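PDB 4LJ0: Nab2 from Chaetomium thermophilum, which binds polyadenosine RNA through its tandem CCCH zinc fingers, three of which make up this fragment. Local coordinates for residues A[6-11]-A[19-24]. Numbering follows the deposited sequence.
With ZN (zinc ion), chain F; nucleotides of chain C; nucleotides of chain D.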
# COMPACT_ATOMS: atom_id res chain seq x y z
N LYS A 6 -5.37 0.89 5.75
CA LYS A 6 -4.90 1.54 4.52
C LYS A 6 -5.37 2.99 4.43
O LYS A 6 -5.01 3.70 3.50
CB LYS A 6 -5.37 0.76 3.28
CG LYS A 6 -6.87 0.83 3.01
CD LYS A 6 -7.24 0.08 1.73
CE LYS A 6 -8.73 0.18 1.44
NZ LYS A 6 -9.11 -0.56 0.20
N TYR A 7 -6.16 3.42 5.41
CA TYR A 7 -6.73 4.76 5.40
C TYR A 7 -5.96 5.71 6.31
O TYR A 7 -5.94 6.92 6.09
CB TYR A 7 -8.20 4.71 5.81
CG TYR A 7 -9.05 3.94 4.83
CD1 TYR A 7 -9.38 4.49 3.60
CD2 TYR A 7 -9.52 2.67 5.14
CE1 TYR A 7 -10.16 3.79 2.69
CE2 TYR A 7 -10.30 1.96 4.24
CZ TYR A 7 -10.61 2.53 3.02
OH TYR A 7 -11.38 1.83 2.11
N TRP A 8 -5.33 5.15 7.34
CA TRP A 8 -4.50 5.92 8.24
C TRP A 8 -3.45 6.65 7.41
O TRP A 8 -2.91 6.07 6.47
CB TRP A 8 -3.82 5.00 9.26
CG TRP A 8 -3.11 5.74 10.34
CD1 TRP A 8 -3.63 6.11 11.55
CD2 TRP A 8 -1.76 6.21 10.32
NE1 TRP A 8 -2.68 6.79 12.28
CE2 TRP A 8 -1.52 6.86 11.54
CE3 TRP A 8 -0.73 6.14 9.38
CZ2 TRP A 8 -0.30 7.44 11.85
CZ3 TRP A 8 0.49 6.71 9.69
CH2 TRP A 8 0.70 7.35 10.91
N PRO A 9 -3.15 7.92 7.74
CA PRO A 9 -3.61 8.74 8.87
C PRO A 9 -4.94 9.45 8.62
O PRO A 9 -5.21 10.46 9.27
CB PRO A 9 -2.48 9.76 9.01
CG PRO A 9 -2.04 9.99 7.60
CD PRO A 9 -2.20 8.67 6.89
N ASN A 10 -5.74 8.94 7.68
CA ASN A 10 -7.04 9.52 7.38
C ASN A 10 -8.16 8.50 7.54
O ASN A 10 -9.05 8.40 6.70
CB ASN A 10 -7.05 10.09 5.96
CG ASN A 10 -6.10 11.26 5.79
OD1 ASN A 10 -5.23 11.25 4.92
ND2 ASN A 10 -6.26 12.27 6.64
N CYS A 11 -8.11 7.75 8.63
CA CYS A 11 -9.12 6.76 8.94
C CYS A 11 -10.32 7.43 9.61
O CYS A 11 -10.17 8.14 10.60
CB CYS A 11 -8.54 5.68 9.85
SG CYS A 11 -9.70 4.36 10.21
N ARG A 19 -4.72 -2.17 12.07
CA ARG A 19 -3.62 -1.61 12.84
C ARG A 19 -3.37 -0.14 12.51
O ARG A 19 -3.17 0.22 11.35
CB ARG A 19 -2.34 -2.41 12.57
CG ARG A 19 -1.26 -2.27 13.62
CD ARG A 19 -0.00 -2.99 13.18
NE ARG A 19 0.90 -3.27 14.29
CZ ARG A 19 2.05 -3.92 14.17
NH1 ARG A 19 2.46 -4.35 12.98
NH2 ARG A 19 2.81 -4.14 15.23
N HIS A 20 -3.42 0.71 13.54
CA HIS A 20 -3.00 2.10 13.42
C HIS A 20 -1.72 2.30 14.23
O HIS A 20 -1.63 1.81 15.36
CB HIS A 20 -4.07 3.04 13.98
CG HIS A 20 -5.37 3.00 13.25
ND1 HIS A 20 -6.35 3.96 13.41
CD2 HIS A 20 -5.86 2.11 12.36
CE1 HIS A 20 -7.38 3.66 12.65
NE2 HIS A 20 -7.12 2.54 12.00
N PRO A 21 -0.73 3.01 13.66
CA PRO A 21 0.46 3.35 14.46
C PRO A 21 0.08 4.07 15.74
O PRO A 21 -0.91 4.80 15.77
CB PRO A 21 1.24 4.29 13.53
CG PRO A 21 0.84 3.88 12.17
CD PRO A 21 -0.59 3.44 12.26
N THR A 22 0.85 3.86 16.80
CA THR A 22 0.57 4.47 18.09
C THR A 22 0.74 5.99 18.01
O THR A 22 -0.13 6.74 18.44
CB THR A 22 1.48 3.92 19.19
OG1 THR A 22 1.47 2.49 19.16
CG2 THR A 22 1.03 4.40 20.57
N MET A 23 1.86 6.43 17.46
CA MET A 23 2.19 7.85 17.42
C MET A 23 1.50 8.56 16.27
O MET A 23 1.44 8.03 15.16
CB MET A 23 3.70 8.03 17.29
CG MET A 23 4.47 7.51 18.49
SD MET A 23 4.02 8.42 19.97
CE MET A 23 4.86 9.97 19.68
N PRO A 24 0.98 9.78 16.52
CA PRO A 24 0.34 10.51 15.43
C PRO A 24 1.33 10.79 14.31
O PRO A 24 2.54 10.74 14.55
CB PRO A 24 -0.09 11.84 16.08
CG PRO A 24 0.10 11.67 17.55
CD PRO A 24 1.13 10.60 17.74
ZN ZN F . -8.34 2.54 10.46
P A C 2 -16.62 4.69 0.38
OP1 A C 2 -17.83 4.70 -0.49
OP2 A C 2 -15.34 4.17 -0.17
O5' A C 2 -16.38 6.18 0.88
C5' A C 2 -15.74 6.43 2.13
C4' A C 2 -14.71 7.53 2.02
O4' A C 2 -14.07 7.68 3.31
C3' A C 2 -13.60 7.26 1.01
O3' A C 2 -13.14 8.50 0.47
C2' A C 2 -12.51 6.62 1.87
O2' A C 2 -11.21 6.76 1.36
C1' A C 2 -12.69 7.36 3.20
N9 A C 2 -12.34 6.58 4.39
C8 A C 2 -11.64 7.02 5.49
N7 A C 2 -11.50 6.11 6.43
C5 A C 2 -12.17 5.01 5.92
C6 A C 2 -12.39 3.72 6.44
N6 A C 2 -11.93 3.32 7.63
N1 A C 2 -13.09 2.85 5.69
C2 A C 2 -13.54 3.25 4.50
N3 A C 2 -13.40 4.43 3.91
C4 A C 2 -12.70 5.28 4.68
P A D 3 -10.53 12.34 2.01
OP1 A D 3 -10.65 13.77 2.37
OP2 A D 3 -11.00 11.87 0.68
O5' A D 3 -9.00 11.91 2.15
C5' A D 3 -8.16 12.49 3.14
C4' A D 3 -7.28 13.59 2.59
O4' A D 3 -5.92 13.10 2.44
C3' A D 3 -7.69 14.14 1.21
O3' A D 3 -7.54 15.56 1.19
C2' A D 3 -6.68 13.49 0.27
O2' A D 3 -6.44 14.22 -0.92
C1' A D 3 -5.44 13.41 1.15
N9 A D 3 -4.47 12.40 0.71
C8 A D 3 -4.64 11.05 0.54
N7 A D 3 -3.56 10.43 0.11
C5 A D 3 -2.62 11.45 -0.03
C6 A D 3 -1.28 11.46 -0.45
N6 A D 3 -0.59 10.38 -0.84
N1 A D 3 -0.63 12.65 -0.47
C2 A D 3 -1.30 13.74 -0.08
N3 A D 3 -2.56 13.85 0.33
C4 A D 3 -3.17 12.66 0.34
P A D 2 -9.86 13.96 7.80
OP1 A D 2 -8.45 14.42 7.85
OP2 A D 2 -10.93 14.90 7.38
O5' A D 2 -9.93 12.69 6.83
C5' A D 2 -11.06 11.82 6.84
C4' A D 2 -11.28 11.14 5.52
O4' A D 2 -12.37 10.19 5.67
C3' A D 2 -11.69 12.06 4.37
O3' A D 2 -11.29 11.47 3.13
C2' A D 2 -13.21 12.04 4.48
O2' A D 2 -13.89 12.40 3.29
C1' A D 2 -13.47 10.58 4.86
N9 A D 2 -14.70 10.36 5.63
C8 A D 2 -15.80 9.63 5.26
N7 A D 2 -16.74 9.61 6.17
C5 A D 2 -16.22 10.36 7.22
C6 A D 2 -16.74 10.71 8.48
N6 A D 2 -17.94 10.33 8.92
N1 A D 2 -15.96 11.47 9.28
C2 A D 2 -14.76 11.85 8.83
N3 A D 2 -14.17 11.59 7.67
C4 A D 2 -14.96 10.83 6.90
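Two irregular loops of one CCCH zinc finger come closest at Trp8 and His20, their CA atoms 6.6 Å apart, with no hydrogen bond between the loops. The zinc ion joins them instead. Cys11 SG binds it at 2.3 Å and His20 NE2 at 2.0 Å; Cys5 and Cys16 complete the site. Cys11 SG also lies at the edge of the imidazole ring, near its plane.

The indole of Trp8 packs against His20 and Pro21. Its CD1 is 3.9 Å from His20 ND1, the two rings oblique with planes at 51°. CG anti to the backbone N (chi1 -171°) sets the indole against Pro21, which lays CG and CD over one face, its ring tilted so that N and CA stand farther off. Pro21 CG sits 3.6 Å from the centroid of the six-membered ring, almost on its normal, in a CH-pi contact. Pro9, which follows a cis peptide bond, covers the opposite face with CB. The indole is thus held between two prolines. It also touches Thr40 and Leu42, which flank His41 of the second zinc site.

The other side of 6-11 meets RNA. The Tyr7 ring lies against the base of A2 of chain C, with CE2 3.3 Å from N1. N6 of that adenine gives a weak hydrogen bond to the zinc ligand Cys11 SG, 3.6 Å long.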